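Major royal jelly protein 1 (PDB 5YYL) serves as the most abundant protein of royal jelly, probably nourishing honeybee larvae, and binds the sterol 24-methylenecholesterol. Local coordinates at residues S30-H35 and I402-V407; A355-K360 and I378-N383. All blocks are in the same frame, centred on the assembly; numbering follows the deposited sequence.

Contact 1 of 2, residues S30-H35 and I402-V407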
ATOM      1  N   SER A  30     -17.928   7.491 -32.726  1.00 57.36           N
ATOM      2  CA  SER A  30     -18.051   6.078 -32.445  1.00 54.57           C
ATOM      3  C   SER A  30     -17.811   5.890 -30.950  1.00 48.58           C
ATOM      4  O   SER A  30     -17.271   6.758 -30.266  1.00 51.00           O
ATOM      5  CB  SER A  30     -17.030   5.277 -33.276  1.00 56.04           C
ATOM      6  N   LEU A  31     -18.193   4.718 -30.458  1.00 39.82           N
ATOM      7  CA  LEU A  31     -17.976   4.334 -29.080  1.00 36.41           C
ATOM      8  C   LEU A  31     -16.854   3.304 -29.012  1.00 35.24           C
ATOM      9  O   LEU A  31     -16.789   2.411 -29.852  1.00 36.06           O
ATOM     10  CB  LEU A  31     -19.262   3.747 -28.523  1.00 34.92           C
ATOM     11  CG  LEU A  31     -20.254   4.722 -27.916  1.00 33.35           C
ATOM     12  CD1 LEU A  31     -20.431   5.975 -28.748  1.00 33.17           C
ATOM     13  CD2 LEU A  31     -21.575   4.013 -27.700  1.00 33.95           C
ATOM     14  N   PRO A  32     -15.967   3.418 -28.010  1.00 33.00           N
ATOM     15  CA  PRO A  32     -14.906   2.425 -27.910  1.00 32.63           C
ATOM     16  C   PRO A  32     -15.380   0.962 -27.877  1.00 33.47           C
ATOM     17  O   PRO A  32     -16.276   0.575 -27.120  1.00 31.13           O
ATOM     18  CB  PRO A  32     -14.213   2.763 -26.582  1.00 32.51           C
ATOM     19  CG  PRO A  32     -15.133   3.647 -25.865  1.00 32.09           C
ATOM     20  CD  PRO A  32     -15.881   4.402 -26.920  1.00 32.09           C
ATOM     21  N   ILE A  33     -14.732   0.169 -28.711  1.00 34.43           N
ATOM     22  CA  ILE A  33     -14.972  -1.252 -28.808  1.00 31.99           C
ATOM     23  C   ILE A  33     -14.363  -1.971 -27.623  1.00 30.86           C
ATOM     24  O   ILE A  33     -13.232  -1.719 -27.255  1.00 30.10           O
ATOM     25  CB  ILE A  33     -14.434  -1.792 -30.139  1.00 31.08           C
ATOM     26  CG1 ILE A  33     -15.432  -1.442 -31.256  1.00 32.51           C
ATOM     27  CG2 ILE A  33     -14.224  -3.283 -30.055  1.00 31.27           C
ATOM     28  CD1 ILE A  33     -14.804  -1.091 -32.595  1.00 34.65           C
ATOM     29  N   LEU A  34     -15.161  -2.861 -27.047  1.00 31.96           N
ATOM     30  CA  LEU A  34     -14.774  -3.752 -25.966  1.00 31.30           C
ATOM     31  C   LEU A  34     -14.428  -5.133 -26.538  1.00 33.22           C
ATOM     32  O   LEU A  34     -13.481  -5.764 -26.085  1.00 35.79           O
ATOM     33  CB  LEU A  34     -15.932  -3.852 -24.985  1.00 29.85           C
ATOM     34  CG  LEU A  34     -15.705  -4.519 -23.646  1.00 30.60           C
ATOM     35  CD1 LEU A  34     -14.719  -3.746 -22.807  1.00 32.04           C
ATOM     36  CD2 LEU A  34     -16.999  -4.686 -22.882  1.00 30.51           C
ATOM     37  N   HIS A  35     -15.215  -5.608 -27.509  1.00 34.85           N
ATOM     38  CA  HIS A  35     -14.959  -6.877 -28.208  1.00 34.24           C
ATOM     39  C   HIS A  35     -15.471  -6.789 -29.627  1.00 35.71           C
ATOM     40  O   HIS A  35     -16.520  -6.205 -29.883  1.00 36.03           O
ATOM     41  CB  HIS A  35     -15.650  -8.052 -27.522  1.00 34.42           C
ATOM     42  CG  HIS A  35     -15.169  -8.304 -26.131  1.00 35.37           C
ATOM     43  ND1 HIS A  35     -13.897  -8.752 -25.852  1.00 34.84           N
ATOM     44  CD2 HIS A  35     -15.782  -8.145 -24.935  1.00 36.60           C
ATOM     45  CE1 HIS A  35     -13.753  -8.872 -24.543  1.00 36.20           C
ATOM     46  NE2 HIS A  35     -14.884  -8.510 -23.963  1.00 36.03           N
ATOM     47  N   ILE A 402     -19.200  -5.304 -29.558  1.00 25.90           N
ATOM     48  CA  ILE A 402     -19.695  -4.819 -28.273  1.00 25.85           C
ATOM     49  C   ILE A 402     -18.950  -3.524 -27.986  1.00 25.82           C
ATOM     50  O   ILE A 402     -17.759  -3.543 -27.725  1.00 25.32           O
ATOM     51  CB  ILE A 402     -19.463  -5.819 -27.136  1.00 25.15           C
ATOM     52  CG1 ILE A 402     -20.282  -7.094 -27.388  1.00 23.81           C
ATOM     53  CG2 ILE A 402     -19.816  -5.176 -25.796  1.00 25.27           C
ATOM     54  CD1 ILE A 402     -20.051  -8.209 -26.373  1.00 23.32           C
ATOM     55  N   MET A 403     -19.653  -2.404 -28.069  1.00 26.79           N
ATOM     56  CA  MET A 403     -19.085  -1.114 -27.738  1.00 28.45           C
ATOM     57  C   MET A 403     -19.526  -0.729 -26.331  1.00 27.09           C
ATOM     58  O   MET A 403     -20.342  -1.414 -25.710  1.00 26.35           O
ATOM     59  CB  MET A 403     -19.508  -0.066 -28.744  1.00 31.05           C
ATOM     60  CG  MET A 403     -19.018  -0.370 -30.147  1.00 34.14           C
ATOM     61  SD  MET A 403     -19.907   0.617 -31.361  1.00 38.10           S
ATOM     62  CE  MET A 403     -21.062  -0.644 -31.865  1.00 38.11           C
ATOM     63  N   ASN A 404     -18.907   0.322 -25.800  1.00 25.03           N
ATOM     64  CA  ASN A 404     -19.287   0.847 -24.497  1.00 24.11           C
ATOM     65  C   ASN A 404     -18.886   2.293 -24.355  1.00 22.95           C
ATOM     66  O   ASN A 404     -18.174   2.828 -25.198  1.00 23.11           O
ATOM     67  CB  ASN A 404     -18.758  -0.024 -23.322  1.00 24.78           C
ATOM     68  CG  ASN A 404     -17.248   0.014 -23.177  1.00 25.12           C
ATOM     69  OD1 ASN A 404     -16.514   0.372 -24.118  1.00 27.59           O
ATOM     70  ND2 ASN A 404     -16.763  -0.350 -21.983  1.00 22.97           N
ATOM     71  N   ALA A 405     -19.403   2.932 -23.311  1.00 22.01           N
ATOM     72  CA  ALA A 405     -19.143   4.345 -23.043  1.00 21.10           C
ATOM     73  C   ALA A 405     -19.725   4.736 -21.707  1.00 21.37           C
ATOM     74  O   ALA A 405     -20.654   4.090 -21.201  1.00 21.57           O
ATOM     75  CB  ALA A 405     -19.740   5.212 -24.122  1.00 21.03           C
ATOM     76  N   ASN A 406     -19.174   5.802 -21.136  1.00 21.86           N
ATOM     77  CA  ASN A 406     -19.721   6.387 -19.918  1.00 21.91           C
ATOM     78  C   ASN A 406     -20.967   7.158 -20.292  1.00 21.67           C
ATOM     79  O   ASN A 406     -20.950   7.921 -21.255  1.00 20.63           O
ATOM     80  CB  ASN A 406     -18.724   7.333 -19.265  1.00 22.00           C
ATOM     81  CG  ASN A 406     -19.255   7.928 -17.991  1.00 22.34           C
ATOM     82  OD1 ASN A 406     -19.648   9.078 -17.948  1.00 22.08           O
ATOM     83  ND2 ASN A 406     -19.299   7.126 -16.948  1.00 23.69           N
ATOM     84  N   VAL A 407     -22.034   6.964 -19.523  1.00 22.24           N
ATOM     85  CA  VAL A 407     -23.324   7.558 -19.838  1.00 23.40           C
ATOM     86  C   VAL A 407     -23.226   9.078 -19.772  1.00 25.70           C
ATOM     87  O   VAL A 407     -23.613   9.757 -20.734  1.00 26.32           O
ATOM     88  CB  VAL A 407     -24.436   7.045 -18.904  1.00 23.54           C
ATOM     89  CG1 VAL A 407     -25.679   7.929 -18.963  1.00 23.44           C
ATOM     90  CG2 VAL A 407     -24.802   5.626 -19.273  1.00 24.04           C
TER
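Segment 30-35 runs antiparallel to strand 402-406, its end-to-end direction turned 142° from that of the strand, and the register slips by one residue between the pairs Ile33-Met403 and His35-Ile402. This is the "Velcro" closure of a six-bladed beta-propeller: the N-terminal strand 33-37 becomes the outer strand of the last blade, beside strands 353-361, 373-383 and 400-406 from far along the chain. The slip is a classic beta bulge, in which Leu34 and His35 both face Ile402. The evidence lies in one carbonyl, for Ile402 O accepts two N-H groups, from Leu34 N at 2.8 Å nearly along the C=O axis and from the more distant His35 N on a lone pair. Ile402 N returns a bond to His35 O, almost straight at 170°, and Asn404 N reaches Pro32 O at 3.0 Å.

The side chains add apolar packing. Met403, on the same face of the sheet as Ile33 and with CG anti to the carbonyl carbon, sets its CG obliquely against Ile33 CG1 at 3.9 Å, while its CB lies against Leu31 CB; beyond, the chain bends at chi3, and its end leads away from segment 30-35. Leu31, its CG also beside its own backbone N, sets that CG against Ala405 CB. At the bulge, Leu34 has CG anti to its backbone N (chi1 -169°), which brings CD2 obliquely to Ile402 CG2 at 4.1 Å. The Pro32 ring crosses the Asn404 side chain at about a right angle and also touches His431 near the C-terminus and Asp422 of the second subunit. The proline ring comes nearest segment 402-407 at a backbone oxygen: Pro32 CG is 3.2 Å from Asn404 O.

Contact 2 of 2, residues A355-K360 and I378-N383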
ATOM      1  N   ALA A 355     -28.702  -4.216 -31.844  1.00 23.41           N
ATOM      2  CA  ALA A 355     -29.559  -5.308 -31.409  1.00 22.32           C
ATOM      3  C   ALA A 355     -29.734  -5.361 -29.911  1.00 22.05           C
ATOM      4  O   ALA A 355     -30.676  -5.993 -29.429  1.00 21.03           O
ATOM      5  CB  ALA A 355     -28.992  -6.628 -31.888  1.00 22.88           C
ATOM      6  N   SER A 356     -28.814  -4.759 -29.151  1.00 22.18           N
ATOM      7  CA  SER A 356     -28.963  -4.776 -27.700  1.00 22.17           C
ATOM      8  C   SER A 356     -28.225  -3.684 -26.986  1.00 21.64           C
ATOM      9  O   SER A 356     -27.214  -3.220 -27.471  1.00 23.09           O
ATOM     10  CB  SER A 356     -28.528  -6.120 -27.129  1.00 22.77           C
ATOM     11  OG  SER A 356     -29.237  -6.350 -25.936  1.00 23.65           O
ATOM     12  N   MET A 357     -28.763  -3.269 -25.843  1.00 22.09           N
ATOM     13  CA  MET A 357     -28.133  -2.294 -24.964  1.00 22.65           C
ATOM     14  C   MET A 357     -28.417  -2.596 -23.508  1.00 22.38           C
ATOM     15  O   MET A 357     -29.522  -3.015 -23.164  1.00 23.45           O
ATOM     16  CB  MET A 357     -28.640  -0.902 -25.281  1.00 23.68           C
ATOM     17  CG  MET A 357     -28.093  -0.389 -26.579  1.00 25.17           C
ATOM     18  SD  MET A 357     -28.694   1.270 -26.927  1.00 27.74           S
ATOM     19  CE  MET A 357     -27.257   1.736 -27.880  1.00 29.43           C
ATOM     20  N   LYS A 358     -27.413  -2.411 -22.663  1.00 21.37           N
ATOM     21  CA  LYS A 358     -27.576  -2.537 -21.219  1.00 21.52           C
ATOM     22  C   LYS A 358     -26.805  -1.413 -20.547  1.00 20.80           C
ATOM     23  O   LYS A 358     -25.848  -0.895 -21.118  1.00 20.57           O
ATOM     24  CB  LYS A 358     -27.052  -3.885 -20.717  1.00 22.26           C
ATOM     25  CG  LYS A 358     -27.614  -5.101 -21.430  1.00 22.55           C
ATOM     26  CD  LYS A 358     -29.059  -5.337 -21.055  1.00 23.07           C
ATOM     27  CE  LYS A 358     -29.699  -6.421 -21.904  1.00 24.19           C
ATOM     28  NZ  LYS A 358     -29.219  -7.780 -21.503  1.00 25.15           N
ATOM     29  N   ILE A 359     -27.219  -1.036 -19.342  1.00 20.76           N
ATOM     30  CA  ILE A 359     -26.517  -0.037 -18.560  1.00 21.54           C
ATOM     31  C   ILE A 359     -26.192  -0.593 -17.190  1.00 21.35           C
ATOM     32  O   ILE A 359     -27.050  -1.100 -16.493  1.00 20.01           O
ATOM     33  CB  ILE A 359     -27.305   1.301 -18.469  1.00 22.26           C
ATOM     34  CG1 ILE A 359     -27.299   1.963 -19.858  1.00 23.44           C
ATOM     35  CG2 ILE A 359     -26.675   2.249 -17.437  1.00 21.69           C
ATOM     36  CD1 ILE A 359     -27.964   3.312 -19.946  1.00 24.53           C
ATOM     37  N   LYS A 360     -24.931  -0.438 -16.816  1.00 23.21           N
ATOM     38  CA  LYS A 360     -24.376  -0.942 -15.571  1.00 24.61           C
ATOM     39  C   LYS A 360     -23.800   0.213 -14.782  1.00 24.95           C
ATOM     40  O   LYS A 360     -23.450   1.226 -15.355  1.00 24.38           O
ATOM     41  CB  LYS A 360     -23.259  -1.949 -15.906  1.00 25.26           C
ATOM     42  CG  LYS A 360     -23.726  -3.141 -16.749  1.00 26.49           C
ATOM     43  CD  LYS A 360     -24.621  -4.103 -15.960  1.00 26.69           C
ATOM     44  CE  LYS A 360     -25.505  -4.926 -16.886  1.00 27.18           C
ATOM     45  NZ  LYS A 360     -26.192  -6.013 -16.145  1.00 26.94           N
ATOM     46  N   ILE A 378     -22.707   2.318 -20.568  1.00 20.53           N
ATOM     47  CA  ILE A 378     -23.597   1.619 -21.486  1.00 20.56           C
ATOM     48  C   ILE A 378     -22.821   0.611 -22.324  1.00 20.20           C
ATOM     49  O   ILE A 378     -21.724   0.917 -22.769  1.00 19.77           O
ATOM     50  CB  ILE A 378     -24.336   2.626 -22.397  1.00 21.04           C
ATOM     51  CG1 ILE A 378     -25.540   1.981 -23.068  1.00 20.83           C
ATOM     52  CG2 ILE A 378     -23.408   3.236 -23.460  1.00 21.63           C
ATOM     53  CD1 ILE A 378     -26.392   2.984 -23.807  1.00 21.07           C
ATOM     54  N   LEU A 379     -23.389  -0.586 -22.502  1.00 19.48           N
ATOM     55  CA  LEU A 379     -22.856  -1.624 -23.385  1.00 18.80           C
ATOM     56  C   LEU A 379     -23.781  -1.751 -24.590  1.00 18.93           C
ATOM     57  O   LEU A 379     -24.986  -1.877 -24.433  1.00 18.37           O
ATOM     58  CB  LEU A 379     -22.831  -2.968 -22.648  1.00 18.89           C
ATOM     59  CG  LEU A 379     -22.007  -3.073 -21.361  1.00 18.62           C
ATOM     60  CD1 LEU A 379     -22.366  -4.325 -20.586  1.00 18.54           C
ATOM     61  CD2 LEU A 379     -20.529  -3.012 -21.689  1.00 18.59           C
ATOM     62  N   VAL A 380     -23.223  -1.761 -25.788  1.00 19.67           N
ATOM     63  CA  VAL A 380     -24.013  -1.777 -27.022  1.00 20.48           C
ATOM     64  C   VAL A 380     -23.581  -2.937 -27.926  1.00 21.84           C
ATOM     65  O   VAL A 380     -22.427  -2.999 -28.328  1.00 22.60           O
ATOM     66  CB  VAL A 380     -23.832  -0.458 -27.791  1.00 19.78           C
ATOM     67  CG1 VAL A 380     -24.699  -0.442 -29.036  1.00 20.13           C
ATOM     68  CG2 VAL A 380     -24.152   0.720 -26.889  1.00 19.48           C
ATOM     69  N   LEU A 381     -24.502  -3.858 -28.224  1.00 22.94           N
ATOM     70  CA  LEU A 381     -24.285  -4.886 -29.249  1.00 24.29           C
ATOM     71  C   LEU A 381     -24.775  -4.329 -30.549  1.00 25.38           C
ATOM     72  O   LEU A 381     -25.936  -3.949 -30.672  1.00 25.98           O
ATOM     73  CB  LEU A 381     -25.046  -6.191 -28.973  1.00 24.98           C
ATOM     74  CG  LEU A 381     -24.946  -7.248 -30.088  1.00 25.08           C
ATOM     75  CD1 LEU A 381     -23.511  -7.705 -30.280  1.00 25.28           C
ATOM     76  CD2 LEU A 381     -25.827  -8.444 -29.786  1.00 26.15           C
ATOM     77  N   SER A 382     -23.879  -4.292 -31.520  1.00 26.31           N
ATOM     78  CA  SER A 382     -24.177  -3.795 -32.823  1.00 27.90           C
ATOM     79  C   SER A 382     -23.689  -4.835 -33.818  1.00 31.24           C
ATOM     80  O   SER A 382     -22.555  -4.791 -34.311  1.00 31.44           O
ATOM     81  CB  SER A 382     -23.467  -2.479 -32.983  1.00 27.58           C
ATOM     82  OG  SER A 382     -23.323  -2.162 -34.328  1.00 29.26           O
ATOM     83  N   ASN A 383     -24.547  -5.828 -34.051  1.00 35.41           N
ATOM     84  CA  ASN A 383     -24.437  -6.717 -35.199  1.00 38.04           C
ATOM     85  C   ASN A 383     -24.805  -5.965 -36.482  1.00 41.33           C
ATOM     86  O   ASN A 383     -24.936  -4.730 -36.474  1.00 42.41           O
ATOM     87  CB  ASN A 383     -25.258  -8.003 -34.998  1.00 38.68           C
ATOM     88  CG  ASN A 383     -26.752  -7.766 -34.805  1.00 42.04           C
ATOM     89  OD1 ASN A 383     -27.387  -6.927 -35.468  1.00 43.24           O
ATOM     90  ND2 ASN A 383     -27.336  -8.550 -33.896  1.00 42.95           N
TER
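Met357 turns CG anti to its carbonyl carbon (chi1 -72°) and then runs on extended, chi2 -179° and chi3 152°, which carries its methyl alongside Val380 in the antiparallel hairpin 353-361/373-383 of one blade of the beta-propeller. The two side chains point the same way, and Met357 CE touches both branches of the valine, at 3.4 Å from Val380 CG2 and 3.6 Å from Val380 CG1. On the same face, Ile378 has CG1 anti to its backbone N and CG2 in the crowded position, so that Ile378 CG1 meets Ile359 CG1 obliquely at 3.7 Å. Val310 of strand 306-311 packs on Met357, Ile359 and Ile378, evidence that this apolar face turns to a neighbouring sheet.

The strand axes approach to 4.7 Å. Lys358 and Leu379 exchange two backbone bonds, the straighter running 2.8 Å from Leu379 N to Lys358 O. A classic bulge marks the other end: Ala355 and Ser356 both face Leu381, each giving a weak N-H bond to Leu381 O. On the face of Ser356, Lys358, Leu379 and Leu381, the lysine chain leads away from segment 378-383, and its NZ forms a salt bridge with Asp70, as does that of Lys360. Past the bulge, the end of Asn383 comes near segment 355-360: its ND2, weakly hydrogen-bonded to Pro66 O, lies 3.2 Å from Ala355 CB.

Both contacts belong to one sheet, where strands 373-383 and 400-406 are neighbours; their centres lie 9 Å apart. Probable hydrogen bonds run from Met403 N to Val380 O and from Ile378 N to Ala405 O. Contact 2 is a local hairpin, buried, its centre about 7 Å from the centre of the chain, and nested within the loop that contact 1 closes. Contact 1, partly buried with its centre about 15 Å from that point, adds the N-terminal strand as an outer strand and touches a second subunit. Each contains a classic bulge; contact 2 has four bridge pairs and lysines paired to Asp70, contact 1 two pairs, with backbone bonds and packing of Leu31 to Leu34 on strand 400-406.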